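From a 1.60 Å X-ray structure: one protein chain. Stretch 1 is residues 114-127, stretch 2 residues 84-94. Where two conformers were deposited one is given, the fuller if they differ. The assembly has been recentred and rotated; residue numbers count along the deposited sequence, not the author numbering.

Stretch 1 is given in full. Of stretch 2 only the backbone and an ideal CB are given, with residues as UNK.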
ATOM      1  N   THR A 114       4.473  13.613  15.462  1.00 20.07           N
ATOM      2  CA  THR A 114       5.048  14.482  14.418  1.00 19.52           C
ATOM      3  C   THR A 114       4.908  13.901  13.012  1.00 19.69           C
ATOM      4  O   THR A 114       4.874  14.648  12.028  1.00 19.21           O
ATOM      5  CB  THR A 114       6.552  14.749  14.637  1.00 20.41           C
ATOM      6  OG1 THR A 114       7.283  13.525  14.475  1.00 20.74           O
ATOM      7  CG2 THR A 114       6.814  15.334  16.034  1.00 21.30           C
ATOM      8  N   LEU A 115       4.852  12.571  12.926  1.00 18.37           N
ATOM      9  CA  LEU A 115       4.902  11.895  11.628  1.00 18.65           C
ATOM     10  C   LEU A 115       3.753  12.292  10.663  1.00 18.11           C
ATOM     11  O   LEU A 115       4.016  12.519   9.478  1.00 18.33           O
ATOM     12  CB  LEU A 115       4.983  10.378  11.817  1.00 18.39           C
ATOM     13  CG  LEU A 115       5.256   9.561  10.553  1.00 19.46           C
ATOM     14  CD1 LEU A 115       6.476  10.093   9.800  1.00 21.41           C
ATOM     15  CD2 LEU A 115       5.419   8.078  10.846  1.00 19.64           C
ATOM     16  N   PRO A 116       2.492  12.349  11.137  1.00 18.66           N
ATOM     17  CA  PRO A 116       1.404  12.716  10.222  1.00 18.73           C
ATOM     18  C   PRO A 116       1.617  14.012   9.439  1.00 18.91           C
ATOM     19  O   PRO A 116       1.442  14.005   8.220  1.00 18.44           O
ATOM     20  CB  PRO A 116       0.186  12.834  11.153  1.00 19.30           C
ATOM     21  CG  PRO A 116       0.459  11.782  12.174  1.00 19.31           C
ATOM     22  CD  PRO A 116       1.945  11.996  12.467  1.00 18.86           C
ATOM     23  N   ILE A 117       1.999  15.096  10.113  1.00 18.43           N
ATOM     24  CA  ILE A 117       2.228  16.369   9.410  1.00 19.54           C
ATOM     25  C   ILE A 117       3.461  16.296   8.502  1.00 18.76           C
ATOM     26  O   ILE A 117       3.495  16.910   7.419  1.00 19.56           O
ATOM     27  CB  ILE A 117       2.250  17.598  10.387  1.00 20.39           C
ATOM     28  CG1 ILE A 117       2.165  18.913   9.615  1.00 24.43           C
ATOM     29  CG2 ILE A 117       3.452  17.577  11.293  1.00 23.83           C
ATOM     30  CD1 ILE A 117       0.728  19.351   9.406  1.00 27.82           C
ATOM     31  N   LYS A 118       4.471  15.534   8.911  1.00 17.81           N
ATOM     32  CA  LYS A 118       5.652  15.372   8.064  1.00 17.29           C
ATOM     33  C   LYS A 118       5.308  14.603   6.775  1.00 17.38           C
ATOM     34  O   LYS A 118       5.785  14.953   5.685  1.00 17.99           O
ATOM     35  CB  LYS A 118       6.813  14.749   8.835  1.00 17.63           C
ATOM     36  CG  LYS A 118       7.309  15.711   9.917  1.00 17.48           C
ATOM     37  CD  LYS A 118       8.576  15.244  10.607  1.00 19.88           C
ATOM     38  CE  LYS A 118       9.101  16.401  11.467  1.00 20.27           C
ATOM     39  NZ  LYS A 118      10.284  15.975  12.279  1.00 22.29           N
ATOM     40  N   TYR A 119       4.449  13.587   6.893  1.00 16.57           N
ATOM     41  CA  TYR A 119       3.972  12.907   5.682  1.00 16.64           C
ATOM     42  C   TYR A 119       3.174  13.855   4.794  1.00 16.83           C
ATOM     43  O   TYR A 119       3.314  13.838   3.567  1.00 17.42           O
ATOM     44  CB  TYR A 119       3.073  11.727   6.014  1.00 16.66           C
ATOM     45  CG  TYR A 119       3.781  10.410   6.225  1.00 15.96           C
ATOM     46  CD1 TYR A 119       4.827   9.997   5.396  1.00 18.43           C
ATOM     47  CD2 TYR A 119       3.326   9.531   7.193  1.00 16.98           C
ATOM     48  CE1 TYR A 119       5.453   8.748   5.592  1.00 20.32           C
ATOM     49  CE2 TYR A 119       3.934   8.302   7.395  1.00 17.61           C
ATOM     50  CZ  TYR A 119       4.993   7.921   6.611  1.00 18.94           C
ATOM     51  OH  TYR A 119       5.557   6.685   6.817  1.00 19.59           O
ATOM     52  N   ALA A 120       2.318  14.661   5.414  1.00 16.51           N
ATOM     53  CA  ALA A 120       1.420  15.523   4.639  1.00 17.95           C
ATOM     54  C   ALA A 120       2.233  16.500   3.811  1.00 18.12           C
ATOM     55  O   ALA A 120       1.907  16.766   2.662  1.00 18.82           O
ATOM     56  CB  ALA A 120       0.469  16.269   5.573  1.00 18.25           C
ATOM     57  N   LYS A 121       3.308  17.011   4.397  1.00 18.82           N
ATOM     58  CA  LYS A 121       4.182  17.948   3.709  0.50 19.18           C
ATOM     59  C   LYS A 121       4.864  17.273   2.519  1.00 19.20           C
ATOM     60  O   LYS A 121       4.928  17.846   1.440  1.00 19.33           O
ATOM     61  CB  LYS A 121       5.208  18.522   4.690  0.50 19.90           C
ATOM     62  CG  LYS A 121       4.560  19.205   5.885  0.50 21.27           C
ATOM     63  CD  LYS A 121       5.598  19.737   6.870  0.50 23.79           C
ATOM     64  CE  LYS A 121       4.947  20.488   8.024  0.50 26.84           C
ATOM     65  NZ  LYS A 121       4.254  21.724   7.592  0.50 27.20           N
ATOM     66  N   ALA A 122       5.347  16.045   2.724  1.00 18.25           N
ATOM     67  CA  ALA A 122       6.004  15.280   1.634  1.00 17.44           C
ATOM     68  C   ALA A 122       5.021  15.012   0.520  1.00 17.60           C
ATOM     69  O   ALA A 122       5.336  15.195  -0.660  1.00 18.27           O
ATOM     70  CB  ALA A 122       6.571  13.945   2.156  1.00 17.79           C
ATOM     71  N   VAL A 123       3.822  14.576   0.897  1.00 16.22           N
ATOM     72  CA  VAL A 123       2.791  14.296  -0.081  1.00 16.06           C
ATOM     73  C   VAL A 123       2.451  15.561  -0.874  1.00 17.27           C
ATOM     74  O   VAL A 123       2.370  15.512  -2.106  1.00 17.69           O
ATOM     75  CB  VAL A 123       1.558  13.671   0.574  1.00 16.85           C
ATOM     76  CG1 VAL A 123       0.419  13.591  -0.440  1.00 16.05           C
ATOM     77  CG2 VAL A 123       1.917  12.271   1.104  1.00 16.42           C
ATOM     78  N   GLU A 124       2.254  16.682  -0.177  1.00 17.28           N
ATOM     79  CA  GLU A 124       1.950  17.942  -0.861  1.00 19.38           C
ATOM     80  C   GLU A 124       3.050  18.265  -1.867  1.00 19.58           C
ATOM     81  O   GLU A 124       2.768  18.677  -3.007  1.00 20.21           O
ATOM     82  CB  GLU A 124       1.782  19.079   0.142  1.00 19.50           C
ATOM     83  CG  GLU A 124       1.344  20.395  -0.506  1.00 20.63           C
ATOM     84  CD  GLU A 124       1.020  21.495   0.497  1.00 22.88           C
ATOM     85  OE1 GLU A 124       1.349  21.351   1.691  1.00 28.17           O
ATOM     86  OE2 GLU A 124       0.456  22.529   0.068  1.00 27.75           O
ATOM     87  N   ASP A 125       4.300  18.071  -1.453  1.00 20.12           N
ATOM     88  CA  ASP A 125       5.429  18.382  -2.321  1.00 21.72           C
ATOM     89  C   ASP A 125       5.440  17.513  -3.592  1.00 22.02           C
ATOM     90  O   ASP A 125       5.638  18.045  -4.704  1.00 21.32           O
ATOM     91  CB  ASP A 125       6.743  18.381  -1.543  1.00 23.30           C
ATOM     92  CG  ASP A 125       6.910  19.662  -0.684  1.00 27.88           C
ATOM     93  OD1 ASP A 125       6.066  20.593  -0.793  1.00 34.49           O
ATOM     94  OD2 ASP A 125       7.876  19.740   0.103  1.00 35.95           O
ATOM     95  N   HIS A 126       5.167  16.208  -3.447  1.00 21.12           N
ATOM     96  CA  HIS A 126       5.054  15.306  -4.615  1.00 22.15           C
ATOM     97  C   HIS A 126       3.944  15.756  -5.523  1.00 21.15           C
ATOM     98  O   HIS A 126       4.065  15.712  -6.753  1.00 20.64           O
ATOM     99  CB  HIS A 126       4.603  13.882  -4.252  1.00 23.83           C
ATOM    100  CG  HIS A 126       5.419  13.185  -3.227  1.00 28.70           C
ATOM    101  ND1 HIS A 126       6.723  13.517  -2.940  1.00 33.06           N
ATOM    102  CD2 HIS A 126       5.113  12.126  -2.440  1.00 31.19           C
ATOM    103  CE1 HIS A 126       7.180  12.700  -2.005  1.00 33.77           C
ATOM    104  NE2 HIS A 126       6.225  11.847  -1.687  1.00 34.59           N
ATOM    105  N   LYS A 127       2.807  16.099  -4.924  1.00 19.80           N
ATOM    106  CA  LYS A 127       1.626  16.400  -5.713  1.00 18.84           C
ATOM    107  C   LYS A 127       1.809  17.735  -6.425  1.00 19.80           C
ATOM    108  O   LYS A 127       1.259  17.938  -7.498  1.00 19.82           O
ATOM    109  CB  LYS A 127       0.373  16.448  -4.837  1.00 18.85           C
ATOM    110  CG  LYS A 127      -0.058  15.073  -4.354  1.00 17.74           C
ATOM    111  CD  LYS A 127      -1.484  15.107  -3.845  1.00 17.56           C
ATOM    112  CE  LYS A 127      -1.913  13.745  -3.263  1.00 18.04           C
ATOM    113  NZ  LYS A 127      -3.299  13.862  -2.722  1.00 20.51           N
ATOM    114  N   UNK A  84       6.690   7.687 -10.211  1.00 19.09           N
ATOM    115  CA  UNK A  84       6.726   7.097  -8.872  1.00 19.34           C
ATOM    116  C   UNK A  84       7.352   8.081  -7.881  1.00 19.43           C
ATOM    117  O   UNK A  84       8.388   8.689  -8.183  1.00 19.41           O
ATOM    118  CB  UNK A  84       7.506   5.781  -8.883  1.00 19.34           C
ATOM    119  N   UNK A  85       6.718   8.239  -6.717  1.00 18.50           N
ATOM    120  CA  UNK A  85       7.297   9.003  -5.603  1.00 18.02           C
ATOM    121  C   UNK A  85       7.434   8.044  -4.433  1.00 18.51           C
ATOM    122  O   UNK A  85       6.524   7.265  -4.180  1.00 19.37           O
ATOM    123  CB  UNK A  85       6.441  10.216  -5.232  1.00 18.02           C
ATOM    124  N   UNK A  86       8.571   8.095  -3.743  1.00 17.97           N
ATOM    125  CA  UNK A  86       8.779   7.224  -2.582  1.00 18.68           C
ATOM    126  C   UNK A  86       9.086   8.078  -1.378  1.00 19.20           C
ATOM    127  O   UNK A  86       9.964   8.948  -1.440  1.00 20.63           O
ATOM    128  CB  UNK A  86       9.905   6.219  -2.830  1.00 18.68           C
ATOM    129  N   UNK A  87       8.351   7.857  -0.288  1.00 18.17           N
ATOM    130  CA  UNK A  87       8.782   8.388   1.007  1.00 18.81           C
ATOM    131  C   UNK A  87       9.507   7.236   1.684  1.00 18.42           C
ATOM    132  O   UNK A  87       8.894   6.216   2.022  1.00 18.53           O
ATOM    133  CB  UNK A  87       7.615   8.909   1.848  1.00 18.81           C
ATOM    134  N   UNK A  88      10.810   7.378   1.859  1.00 17.99           N
ATOM    135  CA  UNK A  88      11.599   6.303   2.449  1.00 17.01           C
ATOM    136  C   UNK A  88      11.577   6.400   3.964  1.00 16.54           C
ATOM    137  O   UNK A  88      12.520   6.860   4.611  1.00 16.36           O
ATOM    138  CB  UNK A  88      13.039   6.344   1.935  1.00 17.01           C
ATOM    139  N   UNK A  89      10.459   5.959   4.522  1.00 15.83           N
ATOM    140  CA  UNK A  89      10.259   5.975   5.959  1.00 15.63           C
ATOM    141  C   UNK A  89      11.277   5.065   6.656  1.00 15.78           C
ATOM    142  O   UNK A  89      11.831   5.412   7.715  1.00 15.40           O
ATOM    143  CB  UNK A  89       8.831   5.544   6.301  1.00 15.63           C
ATOM    144  N   UNK A  90      11.536   3.905   6.070  1.00 15.34           N
ATOM    145  CA  UNK A  90      12.506   2.982   6.651  1.00 15.63           C
ATOM    146  C   UNK A  90      13.866   3.667   6.791  1.00 16.01           C
ATOM    147  O   UNK A  90      14.474   3.650   7.873  1.00 16.17           O
ATOM    148  CB  UNK A  90      12.628   1.719   5.796  1.00 15.63           C
ATOM    149  N   UNK A  91      14.351   4.267   5.708  1.00 16.26           N
ATOM    150  CA  UNK A  91      15.672   4.918   5.780  1.00 17.14           C
ATOM    151  C   UNK A  91      15.666   6.077   6.764  1.00 17.90           C
ATOM    152  O   UNK A  91      16.664   6.337   7.450  1.00 18.88           O
ATOM    153  CB  UNK A  91      16.100   5.417   4.398  1.00 17.14           C
ATOM    154  N   UNK A  92      14.538   6.769   6.844  1.00 17.78           N
ATOM    155  CA  UNK A  92      14.377   7.898   7.756  1.00 18.39           C
ATOM    156  C   UNK A  92      14.489   7.449   9.204  1.00 19.08           C
ATOM    157  O   UNK A  92      15.206   8.072   9.984  1.00 19.86           O
ATOM    158  CB  UNK A  92      13.031   8.588   7.522  1.00 18.39           C
ATOM    159  N   UNK A  93      13.806   6.360   9.562  1.00 18.50           N
ATOM    160  CA  UNK A  93      13.904   5.848  10.924  1.00 18.97           C
ATOM    161  C   UNK A  93      15.251   5.226  11.241  1.00 19.67           C
ATOM    162  O   UNK A  93      15.682   5.250  12.405  1.00 21.34           O
ATOM    163  CB  UNK A  93      12.802   4.814  11.166  1.00 18.97           C
ATOM    164  N   UNK A  94      15.894   4.636  10.236  1.00 19.47           N
ATOM    165  CA  UNK A  94      17.083   3.840  10.481  1.00 21.29           C
ATOM    166  C   UNK A  94      18.387   4.544  10.112  1.00 23.04           C
ATOM    167  O   UNK A  94      19.456   3.951  10.217  1.00 24.06           O
ATOM    168  CB  UNK A  94      16.980   2.526   9.704  1.00 21.29           C
TER

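Stretch 1 is helical from about Leu-115, and the helix runs on past Lys-127. Stretch 2 begins as a strand running nearly antiparallel to it, with an angle of 163° between their directions, and ends in a short helix.

Position 84 has strand angles, and its CB finds nothing of stretch 1 within 5.5 Å. Stretch 1 sets no limit here; strand angles suit beta-branched residues among others, and stretch 1 gives no reason to prefer one. It is Leu-84, with no contact to the helix.

At position 85 the CB points toward the helix and lies 3.6 Å from His-126 CD2. The imidazole leaves little room straight ahead, so a small residue suits: alanine, perhaps serine or glycine. It is Ala-85. Its CB sits over one face of the His-126 ring, 3.7 Å from the centroid, in a CH-pi contact.

Position 86 points away, as strand alternation requires. Many strand formers would do. It is Ile-86.

Position 87 points toward the helix again. Its ideal CB is 4.3 Å from Tyr-119 CE1, 4.8 Å from His-126 NE2 and 5.2 Å from Ala-122 CB. This is a shallow, mostly apolar space for a short branched side chain; valine, isoleucine or threonine would suit. It is Val-87, chi1 t. CG1 packs at the edge of the tyrosine ring, 3.6 Å from Tyr-119 CE1. CG2 lies 4.2 Å from Ala-122 CB and 3.5 Å from His-126 NE2. That nitrogen is left without a polar partner.

Position 88 points away and directly precedes a helix. Asparagine, aspartate, serine or threonine could cap it. It is Asp-88: Asp-88 OD1 accepts from the backbone N of position 91 at 2.9 Å.

Position 89 opens the helix and points toward stretch 1. Its ideal CB is 3.5 Å from Tyr-119 OH. A small hydroxyl residue, serine or threonine, could reach that oxygen. It is Thr-89, chi1 m. Its OG1 hydrogen-bonds Tyr-119 OH at 2.7 Å; either hydroxyl could be the donor.

Positions 90, 91 and 92 are helical and out of reach, so stretch 1 does not choose among them; any residue that tolerates a helix would do. They are Phe-90, Gly-91 and Ser-92. Ser-92 OG turns back to donate to Asp-88 O at 2.7 Å.

Position 93 points sideways, and nothing of stretch 1 lies within 5.5 Å of its ideal CB. A long side chain is needed to reach Leu-115; phenylalanine, another large aromatic or methionine would suit its apolar end. It is Phe-93, chi1 m. The ring edge meets the leucine, with CE2 4.3 Å from Leu-115 CD2.

Position 94 is out of reach and unconstrained by stretch 1; most residues would do. It is His-94.

Stretch 2, residues 84-94: LAIVDTFGSFH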
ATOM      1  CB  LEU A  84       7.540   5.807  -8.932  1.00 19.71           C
ATOM      2  CG  LEU A  84       7.842   5.062  -7.630  1.00 19.19           C
ATOM      3  CD1 LEU A  84       6.535   4.618  -6.954  1.00 17.21           C
ATOM      4  CD2 LEU A  84       8.783   3.892  -7.902  1.00 18.93           C
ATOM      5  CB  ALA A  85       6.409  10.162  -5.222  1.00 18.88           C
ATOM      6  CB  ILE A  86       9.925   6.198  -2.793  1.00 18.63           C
ATOM      7  CG1 ILE A  86       9.605   5.282  -3.983  1.00 19.31           C
ATOM      8  CG2 ILE A  86      10.146   5.371  -1.518  1.00 18.81           C
ATOM      9  CD1 ILE A  86      10.698   4.288  -4.356  1.00 19.22           C
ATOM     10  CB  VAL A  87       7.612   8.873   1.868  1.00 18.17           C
ATOM     11  CG1 VAL A  87       8.113   9.416   3.221  1.00 20.64           C
ATOM     12  CG2 VAL A  87       6.763   9.925   1.128  1.00 20.42           C
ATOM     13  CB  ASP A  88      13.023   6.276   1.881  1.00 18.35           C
ATOM     14  CG  ASP A  88      13.827   5.091   2.382  1.00 19.47           C
ATOM     15  OD1 ASP A  88      13.264   4.224   3.073  1.00 19.19           O
ATOM     16  OD2 ASP A  88      15.037   5.010   2.069  1.00 23.11           O
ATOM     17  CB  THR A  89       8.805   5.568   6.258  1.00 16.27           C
ATOM     18  OG1 THR A  89       7.941   6.524   5.622  1.00 16.07           O
ATOM     19  CG2 THR A  89       8.525   5.563   7.763  1.00 17.14           C
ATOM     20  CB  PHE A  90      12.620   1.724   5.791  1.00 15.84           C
ATOM     21  CG  PHE A  90      13.548   0.686   6.373  1.00 15.74           C
ATOM     22  CD1 PHE A  90      13.043  -0.337   7.182  1.00 17.44           C
ATOM     23  CD2 PHE A  90      14.926   0.767   6.164  1.00 18.60           C
ATOM     24  CE1 PHE A  90      13.897  -1.274   7.739  1.00 17.50           C
ATOM     25  CE2 PHE A  90      15.782  -0.176   6.708  1.00 17.21           C
ATOM     26  CZ  PHE A  90      15.260  -1.196   7.497  1.00 17.53           C
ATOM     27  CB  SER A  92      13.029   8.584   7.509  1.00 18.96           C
ATOM     28  OG  SER A  92      12.937   9.015   6.153  1.00 18.90           O
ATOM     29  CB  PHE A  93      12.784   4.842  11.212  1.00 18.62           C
ATOM     30  CG  PHE A  93      11.516   5.482  11.679  1.00 19.69           C
ATOM     31  CD1 PHE A  93      11.394   5.937  12.993  1.00 20.69           C
ATOM     32  CD2 PHE A  93      10.443   5.628  10.824  1.00 21.50           C
ATOM     33  CE1 PHE A  93      10.216   6.528  13.426  1.00 21.23           C
ATOM     34  CE2 PHE A  93       9.256   6.206  11.263  1.00 22.15           C
ATOM     35  CZ  PHE A  93       9.156   6.668  12.566  1.00 20.76           C
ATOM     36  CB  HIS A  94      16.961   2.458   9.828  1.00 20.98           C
ATOM     37  CG  HIS A  94      15.866   1.622  10.413  1.00 20.54           C
ATOM     38  ND1 HIS A  94      15.939   1.061  11.674  1.00 22.45           N
ATOM     39  CD2 HIS A  94      14.652   1.284   9.922  1.00 20.15           C
ATOM     40  CE1 HIS A  94      14.825   0.392  11.920  1.00 22.72           C
ATOM     41  NE2 HIS A  94      14.028   0.511  10.868  1.00 23.05           N
TER
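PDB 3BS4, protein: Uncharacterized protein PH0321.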